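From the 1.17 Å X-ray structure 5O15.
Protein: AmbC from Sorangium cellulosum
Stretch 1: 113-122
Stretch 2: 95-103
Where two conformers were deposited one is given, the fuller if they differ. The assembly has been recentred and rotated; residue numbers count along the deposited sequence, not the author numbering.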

# COMPACT_ATOMS: atom_id res chain seq x y z
N GLY A 113 -10.87 -10.06 -13.12
CA GLY A 113 -10.19 -10.59 -11.95
C GLY A 113 -8.69 -10.58 -12.13
O GLY A 113 -8.15 -10.53 -13.23
N PHE A 114 -7.97 -10.56 -11.00
CA PHE A 114 -6.52 -10.65 -11.05
C PHE A 114 -6.02 -11.36 -9.80
O PHE A 114 -6.73 -11.47 -8.80
CB PHE A 114 -5.85 -9.27 -11.18
CG PHE A 114 -5.90 -8.47 -9.91
CD1 PHE A 114 -6.96 -7.65 -9.62
CD2 PHE A 114 -4.86 -8.59 -8.99
CE1 PHE A 114 -7.00 -6.95 -8.44
CE2 PHE A 114 -4.89 -7.85 -7.77
CZ PHE A 114 -5.95 -7.07 -7.51
N ALA A 115 -4.77 -11.80 -9.84
CA ALA A 115 -4.09 -12.34 -8.67
C ALA A 115 -2.62 -11.97 -8.74
O ALA A 115 -2.08 -11.77 -9.83
CB ALA A 115 -4.24 -13.86 -8.53
N VAL A 116 -1.96 -11.88 -7.58
CA VAL A 116 -0.53 -11.60 -7.47
C VAL A 116 0.11 -12.76 -6.74
O VAL A 116 -0.35 -13.13 -5.66
CB VAL A 116 -0.29 -10.30 -6.69
CG1 VAL A 116 1.19 -10.01 -6.59
CG2 VAL A 116 -1.06 -9.16 -7.33
N HIS A 117 1.21 -13.28 -7.30
CA HIS A 117 1.88 -14.47 -6.79
C HIS A 117 3.38 -14.24 -6.76
O HIS A 117 3.90 -13.41 -7.50
CB HIS A 117 1.67 -15.61 -7.76
CG HIS A 117 0.34 -15.59 -8.40
ND1 HIS A 117 -0.66 -16.36 -7.90
CD2 HIS A 117 -0.19 -14.89 -9.44
CE1 HIS A 117 -1.74 -16.24 -8.64
NE2 HIS A 117 -1.49 -15.33 -9.58
N SER A 118 4.07 -15.04 -5.95
CA SER A 118 5.52 -15.03 -5.98
C SER A 118 6.06 -16.43 -5.76
O SER A 118 5.36 -17.31 -5.29
CB SER A 118 6.11 -14.07 -4.95
OG SER A 118 6.18 -14.68 -3.69
N ARG A 119 7.32 -16.59 -6.11
CA ARG A 119 8.04 -17.81 -5.79
C ARG A 119 9.51 -17.46 -5.58
O ARG A 119 10.00 -16.50 -6.19
CB ARG A 119 7.88 -18.88 -6.88
CG ARG A 119 8.58 -18.59 -8.18
CD ARG A 119 8.44 -19.75 -9.20
NE ARG A 119 9.31 -19.49 -10.34
CZ ARG A 119 9.15 -19.98 -11.56
NH1 ARG A 119 8.14 -20.79 -11.87
NH2 ARG A 119 10.03 -19.64 -12.50
N PRO A 120 10.24 -18.21 -4.75
CA PRO A 120 11.66 -17.91 -4.56
C PRO A 120 12.41 -17.96 -5.88
O PRO A 120 12.17 -18.82 -6.73
CB PRO A 120 12.14 -19.01 -3.60
CG PRO A 120 10.91 -19.50 -2.91
CD PRO A 120 9.78 -19.32 -3.89
N ASP A 121 13.33 -17.01 -6.05
CA ASP A 121 14.03 -16.86 -7.31
C ASP A 121 15.06 -17.97 -7.46
O ASP A 121 15.80 -18.28 -6.52
CB ASP A 121 14.71 -15.49 -7.34
CG ASP A 121 15.44 -15.20 -8.63
OD1 ASP A 121 14.78 -15.17 -9.70
OD2 ASP A 121 16.67 -14.99 -8.58
N GLY A 122 15.10 -18.58 -8.64
CA GLY A 122 16.03 -19.66 -8.91
C GLY A 122 15.37 -21.02 -8.95
O GLY A 122 15.70 -21.86 -9.80
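Stretch 2 95-103: GAVTLQVTV

Stretch 2 runs as an extended strand, Ala-96 to Val-103, antiparallel to the strand Gly-113 to Pro-120, with 148° between their N-to-C directions and a closest axial approach of 4.5 Å. Register pairs Val-103 with Phe-114, Thr-102 with Ala-115, Val-101 with Val-116, Gln-100 with His-117, Leu-99 with Ser-118, Thr-98 with Arg-119 and Val-97 with Pro-120. Backbone N and O of Thr-102, Gln-100 and Thr-98 point at stretch 1, and each residue bonds one partner twice. Thr-102 N donates to Ala-115 O (2.9 Å), and Ala-115 N to Thr-102 O (3.0 Å); Gln-100 N donates to His-117 O and His-117 N to Gln-100 O (both 2.9 Å); Thr-98 N donates to Arg-119 O (2.8 Å) and Arg-119 N to Thr-98 O (2.9 Å). N-H...O angles of 153-158° mark a regular ladder. In the intervening non-hydrogen-bonded pairs the CA atoms draw closer, 4.4 Å between Val-103 CA and Phe-114 CA against 5.3 Å between Thr-102 CA and Ala-115 CA. The same carbonyls also receive CA-H...O contacts: Thr-102 O lies 3.0 Å from Phe-114 CA, and Thr-98 O 3.1 Å from Ser-118 CA. Pro-120 has no amide hydrogen to give; beyond it, Asp-121 N donates to Ala-96 O (3.0 Å, 145°), though the position of that oxygen is less certain. One side-chain hydrogen bond links the strands diagonally: Thr-102 OG1 sits at the edge of the His-117 ring, 3.1 Å from NE2 of His-117, and either atom could be the donor. Ser-118 OG and both carboxylate oxygens of Asp-121 are satisfied elsewhere in the structure. On the sheet face carrying Leu-99, Val-101 and Val-103 the contacts are looser and apolar: Val-101 CG2 meets Val-116 CG2 at 4.3 Å, and Val-103 CG2 meets Phe-114 CB at 4.4 Å.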

# COMPACT_ATOMS: atom_id res chain seq x y z
N GLY A 95 18.45 -11.68 -1.52
CA GLY A 95 18.04 -12.55 -2.60
C GLY A 95 16.92 -11.91 -3.37
O GLY A 95 16.74 -10.70 -3.36
N ALA A 96 16.17 -12.75 -4.08
CA ALA A 96 15.12 -12.24 -4.94
C ALA A 96 13.96 -13.22 -5.00
O ALA A 96 14.13 -14.42 -4.76
CB ALA A 96 15.65 -11.96 -6.35
N VAL A 97 12.79 -12.68 -5.29
CA VAL A 97 11.62 -13.49 -5.59
C VAL A 97 11.17 -13.16 -7.00
O VAL A 97 11.30 -12.04 -7.49
CB VAL A 97 10.46 -13.31 -4.58
CG1 VAL A 97 10.89 -13.70 -3.18
CG2 VAL A 97 9.98 -11.90 -4.61
N THR A 98 10.63 -14.16 -7.65
CA THR A 98 9.98 -13.98 -8.93
C THR A 98 8.52 -13.64 -8.65
O THR A 98 7.90 -14.20 -7.73
CB THR A 98 10.08 -15.26 -9.77
OG1 THR A 98 11.46 -15.60 -9.94
CG2 THR A 98 9.52 -15.06 -11.14
N LEU A 99 7.97 -12.75 -9.46
CA LEU A 99 6.59 -12.30 -9.33
C LEU A 99 5.79 -12.70 -10.55
O LEU A 99 6.31 -12.79 -11.67
CB LEU A 99 6.55 -10.77 -9.25
CG LEU A 99 7.31 -10.13 -8.10
CD1 LEU A 99 7.22 -8.61 -8.20
CD2 LEU A 99 6.71 -10.59 -6.81
N GLN A 100 4.48 -12.86 -10.33
CA GLN A 100 3.57 -13.04 -11.46
C GLN A 100 2.26 -12.36 -11.11
O GLN A 100 1.74 -12.55 -10.01
CB GLN A 100 3.34 -14.51 -11.77
CG GLN A 100 2.65 -14.71 -13.11
CD GLN A 100 2.54 -16.15 -13.50
OE1 GLN A 100 1.43 -16.67 -13.69
NE2 GLN A 100 3.67 -16.81 -13.66
N VAL A 101 1.73 -11.58 -12.04
CA VAL A 101 0.39 -11.05 -11.92
C VAL A 101 -0.43 -11.66 -13.03
O VAL A 101 -0.09 -11.52 -14.21
CB VAL A 101 0.34 -9.53 -11.99
CG1 VAL A 101 -1.06 -9.08 -11.75
CG2 VAL A 101 1.31 -8.90 -10.94
N THR A 102 -1.50 -12.35 -12.66
CA THR A 102 -2.42 -12.95 -13.62
C THR A 102 -3.63 -12.04 -13.74
O THR A 102 -4.15 -11.54 -12.74
CB THR A 102 -2.78 -14.41 -13.21
OG1 THR A 102 -3.33 -14.47 -11.92
CG2 THR A 102 -1.58 -15.29 -13.20
N VAL A 103 -4.10 -11.82 -14.97
CA VAL A 103 -5.28 -11.01 -15.21
C VAL A 103 -6.23 -11.81 -16.08
O VAL A 103 -5.83 -12.33 -17.14
CB VAL A 103 -4.93 -9.66 -15.87
CG1 VAL A 103 -6.20 -8.78 -15.95
CG2 VAL A 103 -3.85 -8.90 -15.08